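KLLA0F20702p (Kluyveromyces lactis, PDB 5Y5A) probably helps recruit yeast telomerase to telomeres by binding Cdc13 as the enzyme's Est1 subunit, here present as its largely helical N-terminal part. Local coordinates at residues D154-K158 and L159-T163; F399-F402 and T403-D407; E504-L507 and S508-N511. All blocks are in the same frame, centred on the assembly; numbering follows the deposited sequence.

Contact 1 of 3, residues D154-K158 and L159-T163; sequences DTRSK and LNIST
Arg156 O is gripped by two backbone donors from the next turn, Leu159 N at 3.0 Å and Ile161 N at 3.3 Å. They reach it from opposite faces of the carbonyl plane: Leu159 N stands well above that plane, whereas Ile161 N is tilted 33° from it and makes the straighter bond. Beside them Asn160 N bonds to Ser157 O at 3.0 Å. This pairing, with Asn160 at positive phi (52°) as the C-prime residue, is a Schellman motif, and it ends the short helix 155-158. The helical bond from Leu159 N to Thr155 O survives only as a weak one, since the same N-H now leans toward Arg156 O.

The Arg156 side chain follows the departing chain, bending at chi3 (148°) so that NE comes to 3.6 Å from Ser162 O, which sits at the edge of the guanidinium and near its plane; that is too long to be a hydrogen bond, so at most a loose electrostatic approach. Leu159 lies over the last turn with CG 3.7 Å from Thr155 O, and its CD1 reaches toward Thr155 CG2 at 4.4 Å. Both side chains also pack on helix 113-144, Leu159 on Leu138 and Thr155 on Phe142, while Tyr135 OH hydrogen-bonds Leu159 O. Ile226 of helix 218-230 meets both Leu159 and Lys158.

From the last residue of the helix the extended Lys158 chain runs back toward its start, until NZ lies 3.6 Å from Asp154 OD2, a long salt bridge; Asp154 OD1 has its own in Lys519. With a lysine near each carboxylate oxygen, Asp154 probably stays ionised, and the carbonyls of Arg156 and Ser157, which the helix itself leaves without their usual partners, are answered by the backbone of the turn.

Contact 2 of 3, residues F399-F402 and T403-D407; sequences FKFF and THLID
Phe399 O takes the backbone N-H of Thr403 at 2.9 Å in a nearly straight bond (169°), while the Thr403 methyl CG2 lies 3.2 Å from the same oxygen. The Phe399 ring leads off to helices 421-433 and 437-444, and one of its faces receives Phe402 CD2 near the rim. Next, Lys400 O accepts twice from one face of its plane: from His404 N and from Thr403 OG1, each at 3.0 Å. The hydroxyl can do this because chi1 (61°) sets it between the backbone N and the carbonyl carbon of Thr403. The backbone bonds are the i to i+4 set of helix 385-410, in the Est1 DNA/RNA-binding region of the TPR clan, where helices stack; the hydroxyl adds one from i+3. Phe401 O bonds to Leu405 N, and the phenylalanine ring, swung out with CG anti to the backbone N, crosses the leucine obliquely, CE2 touching CD1 at 3.6 Å. Ile350 and Leu368 of helix 339-379 also pack on that ring. Phe402 O closes the segment by accepting Ile406 N at 2.8 Å almost head-on, with Ile406 CG1 tucked 3.2 Å from the oxygen. Phe402 and Leu405 both meet Met429 of helix 421-433.

Contact 3 of 3, residues E504-L507 and S508-N511; sequences EKLL and SMDN
With chi1 at 64°, Ser508 OG sits between its own N and carbonyl carbon and turns back onto Lys505 O, while Met509 CG stays beside its backbone N (chi1 -62°) and the extended chi2 carries SD to Leu506. The frame is a short 3-10 turn built of i to i+3 bonds: Ser508 N to Lys505 O and Met509 N to Leu506 O, each 3.0 Å, both donors standing well above the carbonyl planes. Lys505 O is therefore held twice by one residue, and the hydroxyl bond, at 2.8 Å, is the shorter and lies nearer the carbonyl plane (tilted 18°).

Lys505 sends its amine away to Thr477 OG1, and Leu507 lies along the backbone of Ser508, CD1 being 3.4 Å from Ser508 N. Leu506, the buried residue of the group, packs on Leu516 and on an apolar side chain of the bound peptide, probably from Cdc13, so the turn probably helps form the peptide-binding surface. Met509 packs against this leucine, the two side chains crossing at an angle: Met509 CG passes 3.3 Å from Lys505 O, and SD rests 3.5 Å from Leu506 CD2.

How the contacts relate
All three contacts are local and lie in series along the chain; each closes no more than a turn, and none nests in or crosses another. Contact 1 comes first, in the connection between helices 113-144 and 179-206. Contact 2 follows in helix 385-410, on the opposite side of the chain's centre, with about 43 Å between the two contact centres. Contact 3 comes last, in the loop that leads into helix 512-515, where the bound peptide packs. It lies back near the N-terminal half, about 10 Å from contact 1 between nearest atoms, and Lys519, a little further on, forms a salt bridge to Asp154.

Contact 1 of 3, residues D154-K158 and L159-T163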
loop_
_atom_site.group_PDB
_atom_site.type_symbol
_atom_site.label_atom_id
_atom_site.label_comp_id
_atom_site.label_asym_id
_atom_site.label_seq_id
_atom_site.Cartn_x
_atom_site.Cartn_y
_atom_site.Cartn_z
ATOM N N ASP A 154 10.526 -18.874 2.737
ATOM C CA ASP A 154 10.064 -19.290 1.419
ATOM C C ASP A 154 10.448 -18.307 0.322
ATOM O O ASP A 154 10.092 -18.504 -0.838
ATOM C CB ASP A 154 8.552 -19.460 1.435
ATOM C CG ASP A 154 7.843 -18.217 1.919
ATOM O OD1 ASP A 154 7.691 -18.062 3.151
ATOM O OD2 ASP A 154 7.447 -17.389 1.074
ATOM N N THR A 155 11.160 -17.247 0.692
ATOM C CA THR A 155 11.580 -16.230 -0.267
ATOM C C THR A 155 12.514 -16.811 -1.322
ATOM O O THR A 155 12.380 -16.521 -2.513
ATOM C CB THR A 155 12.279 -15.058 0.430
ATOM O OG1 THR A 155 11.313 -14.301 1.168
ATOM C CG2 THR A 155 12.947 -14.142 -0.585
ATOM N N ARG A 156 13.445 -17.660 -0.924
ATOM C CA ARG A 156 14.333 -18.281 -1.890
ATOM C C ARG A 156 13.499 -19.028 -2.891
ATOM O O ARG A 156 13.680 -18.884 -4.072
ATOM C CB ARG A 156 15.250 -19.288 -1.220
ATOM C CG ARG A 156 16.589 -18.748 -0.814
ATOM C CD ARG A 156 17.415 -19.821 -0.137
ATOM N NE ARG A 156 18.812 -19.589 -0.421
ATOM C CZ ARG A 156 19.699 -19.217 0.483
ATOM N NH1 ARG A 156 20.976 -19.477 0.303
ATOM N NH2 ARG A 156 19.313 -18.588 1.565
ATOM N N SER A 157 12.580 -19.836 -2.409
ATOM C CA SER A 157 11.727 -20.611 -3.302
ATOM C C SER A 157 11.059 -19.731 -4.349
ATOM O O SER A 157 11.112 -20.023 -5.542
ATOM C CB SER A 157 10.659 -21.356 -2.498
ATOM O OG SER A 157 11.226 -22.000 -1.371
ATOM N N LYS A 158 10.438 -18.647 -3.894
ATOM C CA LYS A 158 9.717 -17.736 -4.781
ATOM C C LYS A 158 10.593 -17.097 -5.849
ATOM O O LYS A 158 10.083 -16.594 -6.848
ATOM C CB LYS A 158 9.050 -16.625 -3.972
ATOM C CG LYS A 158 7.889 -17.069 -3.116
ATOM C CD LYS A 158 7.263 -15.867 -2.435
ATOM C CE LYS A 158 6.076 -16.260 -1.588
ATOM N NZ LYS A 158 5.487 -15.076 -0.906
ATOM N N LEU A 159 11.905 -17.099 -5.631
ATOM C CA LEU A 159 12.831 -16.481 -6.577
ATOM C C LEU A 159 13.564 -17.516 -7.418
ATOM O O LEU A 159 14.487 -17.174 -8.159
ATOM C CB LEU A 159 13.801 -15.549 -5.847
ATOM C CG LEU A 159 13.166 -14.254 -5.339
ATOM C CD1 LEU A 159 14.191 -13.345 -4.678
ATOM C CD2 LEU A 159 12.465 -13.541 -6.483
ATOM N N ASN A 160 13.141 -18.773 -7.291
ATOM C CA ASN A 160 13.764 -19.913 -7.972
ATOM C C ASN A 160 15.268 -19.972 -7.752
ATOM O O ASN A 160 16.023 -20.404 -8.623
ATOM C CB ASN A 160 13.474 -19.922 -9.470
ATOM C CG ASN A 160 12.138 -20.553 -9.794
ATOM O OD1 ASN A 160 11.116 -20.218 -9.191
ATOM N ND2 ASN A 160 12.140 -21.486 -10.735
ATOM N N ILE A 161 15.696 -19.531 -6.578
ATOM C CA ILE A 161 17.094 -19.605 -6.201
ATOM C C ILE A 161 17.317 -20.898 -5.430
ATOM O O ILE A 161 16.569 -21.214 -4.503
ATOM C CB ILE A 161 17.507 -18.388 -5.360
ATOM C CG1 ILE A 161 17.429 -17.117 -6.212
ATOM C CG2 ILE A 161 18.902 -18.574 -4.790
ATOM C CD1 ILE A 161 17.561 -15.833 -5.421
ATOM N N SER A 162 18.331 -21.658 -5.827
ATOM C CA SER A 162 18.629 -22.914 -5.153
ATOM C C SER A 162 19.198 -22.674 -3.757
ATOM O O SER A 162 19.404 -21.532 -3.342
ATOM C CB SER A 162 19.600 -23.754 -5.984
ATOM O OG SER A 162 18.931 -24.369 -7.071
ATOM N N THR A 163 19.442 -23.763 -3.036
ATOM C CA THR A 163 19.976 -23.686 -1.683
ATOM C C THR A 163 21.467 -24.023 -1.668
ATOM O O THR A 163 22.080 -24.148 -0.607
ATOM C CB THR A 163 19.227 -24.635 -0.735
ATOM O OG1 THR A 163 19.473 -25.991 -1.128
ATOM C CG2 THR A 163 17.729 -24.364 -0.783
#

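Contact 2 of 3, residues F399-F402 and T403-D407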
loop_
_atom_site.group_PDB
_atom_site.type_symbol
_atom_site.label_atom_id
_atom_site.label_comp_id
_atom_site.label_asym_id
_atom_site.label_seq_id
_atom_site.Cartn_x
_atom_site.Cartn_y
_atom_site.Cartn_z
ATOM N N PHE A 399 -15.940 9.449 9.283
ATOM C CA PHE A 399 -16.634 8.705 10.331
ATOM C C PHE A 399 -18.046 8.316 9.903
ATOM O O PHE A 399 -18.596 7.333 10.388
ATOM C CB PHE A 399 -16.630 9.502 11.636
ATOM C CG PHE A 399 -15.380 9.284 12.438
ATOM C CD1 PHE A 399 -14.220 9.978 12.137
ATOM C CD2 PHE A 399 -15.341 8.321 13.430
ATOM C CE1 PHE A 399 -13.051 9.760 12.855
ATOM C CE2 PHE A 399 -14.170 8.091 14.149
ATOM C CZ PHE A 399 -13.029 8.815 13.864
ATOM N N LYS A 400 -18.611 9.063 8.963
ATOM C CA LYS A 400 -19.856 8.659 8.335
ATOM C C LYS A 400 -19.654 7.311 7.631
ATOM O O LYS A 400 -20.488 6.409 7.735
ATOM C CB LYS A 400 -20.325 9.726 7.344
ATOM C CG LYS A 400 -21.651 9.405 6.691
ATOM C CD LYS A 400 -22.111 10.524 5.776
ATOM C CE LYS A 400 -23.466 10.185 5.170
ATOM N NZ LYS A 400 -24.012 11.293 4.339
ATOM N N PHE A 401 -18.530 7.185 6.926
ATOM C CA PHE A 401 -18.159 5.947 6.236
ATOM C C PHE A 401 -17.974 4.794 7.224
ATOM O O PHE A 401 -18.447 3.680 6.985
ATOM C CB PHE A 401 -16.874 6.159 5.432
ATOM C CG PHE A 401 -16.536 5.026 4.512
ATOM C CD1 PHE A 401 -17.059 4.980 3.229
ATOM C CD2 PHE A 401 -15.682 4.013 4.922
ATOM C CE1 PHE A 401 -16.741 3.943 2.367
ATOM C CE2 PHE A 401 -15.362 2.966 4.065
ATOM C CZ PHE A 401 -15.892 2.932 2.792
ATOM N N PHE A 402 -17.276 5.081 8.324
ATOM C CA PHE A 402 -17.102 4.134 9.430
ATOM C C PHE A 402 -18.437 3.596 9.938
ATOM O O PHE A 402 -18.658 2.389 9.975
ATOM C CB PHE A 402 -16.369 4.787 10.612
ATOM C CG PHE A 402 -14.894 4.994 10.398
ATOM C CD1 PHE A 402 -14.306 4.766 9.166
ATOM C CD2 PHE A 402 -14.093 5.425 11.450
ATOM C CE1 PHE A 402 -12.955 4.960 8.986
ATOM C CE2 PHE A 402 -12.741 5.622 11.274
ATOM C CZ PHE A 402 -12.169 5.388 10.036
ATOM N N THR A 403 -19.327 4.498 10.342
ATOM C CA THR A 403 -20.593 4.073 10.927
ATOM C C THR A 403 -21.449 3.334 9.908
ATOM O O THR A 403 -22.201 2.427 10.260
ATOM C CB THR A 403 -21.382 5.261 11.504
ATOM O OG1 THR A 403 -21.681 6.193 10.461
ATOM C CG2 THR A 403 -20.563 5.957 12.559
ATOM N N HIS A 404 -21.336 3.715 8.644
ATOM C CA HIS A 404 -22.027 2.979 7.587
ATOM C C HIS A 404 -21.472 1.551 7.495
ATOM O O HIS A 404 -22.234 0.583 7.468
ATOM C CB HIS A 404 -21.893 3.700 6.244
ATOM C CG HIS A 404 -22.731 3.108 5.159
ATOM N ND1 HIS A 404 -24.108 3.175 5.160
ATOM C CD2 HIS A 404 -22.390 2.434 4.034
ATOM C CE1 HIS A 404 -24.579 2.570 4.085
ATOM N NE2 HIS A 404 -23.555 2.114 3.383
ATOM N N LEU A 405 -20.146 1.428 7.469
ATOM C CA LEU A 405 -19.483 0.124 7.504
ATOM C C LEU A 405 -19.915 -0.707 8.700
ATOM O O LEU A 405 -20.220 -1.878 8.569
ATOM C CB LEU A 405 -17.967 0.280 7.554
ATOM C CG LEU A 405 -17.228 0.460 6.235
ATOM C CD1 LEU A 405 -15.734 0.286 6.457
ATOM C CD2 LEU A 405 -17.763 -0.533 5.219
ATOM N N ILE A 406 -19.895 -0.096 9.877
ATOM C CA ILE A 406 -20.262 -0.801 11.094
ATOM C C ILE A 406 -21.742 -1.195 11.080
ATOM O O ILE A 406 -22.081 -2.363 11.253
ATOM C CB ILE A 406 -19.969 0.053 12.336
ATOM C CG1 ILE A 406 -18.463 0.292 12.448
ATOM C CG2 ILE A 406 -20.526 -0.634 13.590
ATOM C CD1 ILE A 406 -18.079 1.462 13.315
ATOM N N ASP A 407 -22.617 -0.220 10.855
ATOM C CA ASP A 407 -24.052 -0.464 10.937
ATOM C C ASP A 407 -24.543 -1.435 9.867
ATOM O O ASP A 407 -25.325 -2.325 10.167
ATOM C CB ASP A 407 -24.840 0.849 10.832
ATOM C CG ASP A 407 -24.565 1.801 11.995
ATOM O OD1 ASP A 407 -23.867 1.405 12.953
ATOM O OD2 ASP A 407 -25.044 2.952 11.953
#

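Contact 3 of 3, residues E504-L507 and S508-N511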
loop_
_atom_site.group_PDB
_atom_site.type_symbol
_atom_site.label_atom_id
_atom_site.label_comp_id
_atom_site.label_asym_id
_atom_site.label_seq_id
_atom_site.Cartn_x
_atom_site.Cartn_y
_atom_site.Cartn_z
ATOM N N GLU A 504 4.502 -8.046 22.305
ATOM C CA GLU A 504 5.730 -7.924 23.079
ATOM C C GLU A 504 6.597 -9.172 22.983
ATOM O O GLU A 504 7.754 -9.101 22.583
ATOM C CB GLU A 504 5.382 -7.645 24.542
ATOM C CG GLU A 504 6.467 -6.984 25.360
ATOM C CD GLU A 504 6.029 -6.752 26.798
ATOM O OE1 GLU A 504 4.883 -7.116 27.138
ATOM O OE2 GLU A 504 6.827 -6.210 27.591
ATOM N N LYS A 505 6.011 -10.317 23.319
ATOM C CA LYS A 505 6.743 -11.576 23.382
ATOM C C LYS A 505 7.164 -12.160 22.030
ATOM O O LYS A 505 8.038 -13.028 21.990
ATOM C CB LYS A 505 5.909 -12.614 24.127
ATOM C CG LYS A 505 4.595 -12.951 23.451
ATOM C CD LYS A 505 3.757 -13.809 24.370
ATOM C CE LYS A 505 2.397 -14.102 23.781
ATOM N NZ LYS A 505 1.468 -14.560 24.853
ATOM N N LEU A 506 6.557 -11.723 20.944
ATOM C CA LEU A 506 6.900 -12.266 19.648
ATOM C C LEU A 506 8.368 -12.161 19.321
ATOM O O LEU A 506 8.933 -13.025 18.692
ATOM C CB LEU A 506 6.125 -11.541 18.559
ATOM C CG LEU A 506 4.681 -11.931 18.313
ATOM C CD1 LEU A 506 4.285 -11.602 16.898
ATOM C CD2 LEU A 506 4.518 -13.406 18.565
ATOM N N LEU A 507 8.988 -11.084 19.743
ATOM C CA LEU A 507 10.385 -10.836 19.407
ATOM C C LEU A 507 11.329 -11.848 20.054
ATOM O O LEU A 507 12.445 -12.063 19.576
ATOM C CB LEU A 507 10.780 -9.415 19.809
ATOM C CG LEU A 507 10.567 -8.983 21.259
ATOM C CD1 LEU A 507 11.768 -9.323 22.146
ATOM C CD2 LEU A 507 10.250 -7.495 21.305
ATOM N N SER A 508 10.880 -12.461 21.144
ATOM C CA SER A 508 11.685 -13.461 21.829
ATOM C C SER A 508 11.359 -14.871 21.336
ATOM O O SER A 508 11.929 -15.851 21.815
ATOM C CB SER A 508 11.483 -13.361 23.344
ATOM O OG SER A 508 10.145 -13.660 23.704
ATOM N N MET A 509 10.447 -14.967 20.373
ATOM C CA MET A 509 10.063 -16.261 19.816
ATOM C C MET A 509 10.871 -16.600 18.560
ATOM O O MET A 509 11.493 -15.731 17.943
ATOM C CB MET A 509 8.563 -16.288 19.505
ATOM C CG MET A 509 7.675 -16.096 20.728
ATOM S SD MET A 509 5.918 -16.026 20.327
ATOM C CE MET A 509 5.560 -17.756 20.021
ATOM N N ASP A 510 10.856 -17.879 18.196
ATOM C CA ASP A 510 11.597 -18.385 17.047
ATOM C C ASP A 510 10.884 -18.090 15.730
ATOM O O ASP A 510 9.685 -17.802 15.722
ATOM C CB ASP A 510 11.801 -19.890 17.191
ATOM C CG ASP A 510 10.495 -20.625 17.430
ATOM O OD1 ASP A 510 10.055 -20.695 18.598
ATOM O OD2 ASP A 510 9.897 -21.117 16.451
ATOM N N ASN A 511 11.627 -18.180 14.628
ATOM C CA ASN A 511 11.080 -18.000 13.285
ATOM C C ASN A 511 10.317 -16.694 13.151
ATOM O O ASN A 511 9.261 -16.649 12.522
ATOM C CB ASN A 511 10.163 -19.169 12.915
ATOM C CG ASN A 511 10.884 -20.500 12.915
ATOM O OD1 ASN A 511 11.955 -20.635 12.326
ATOM N ND2 ASN A 511 10.306 -21.493 13.587
#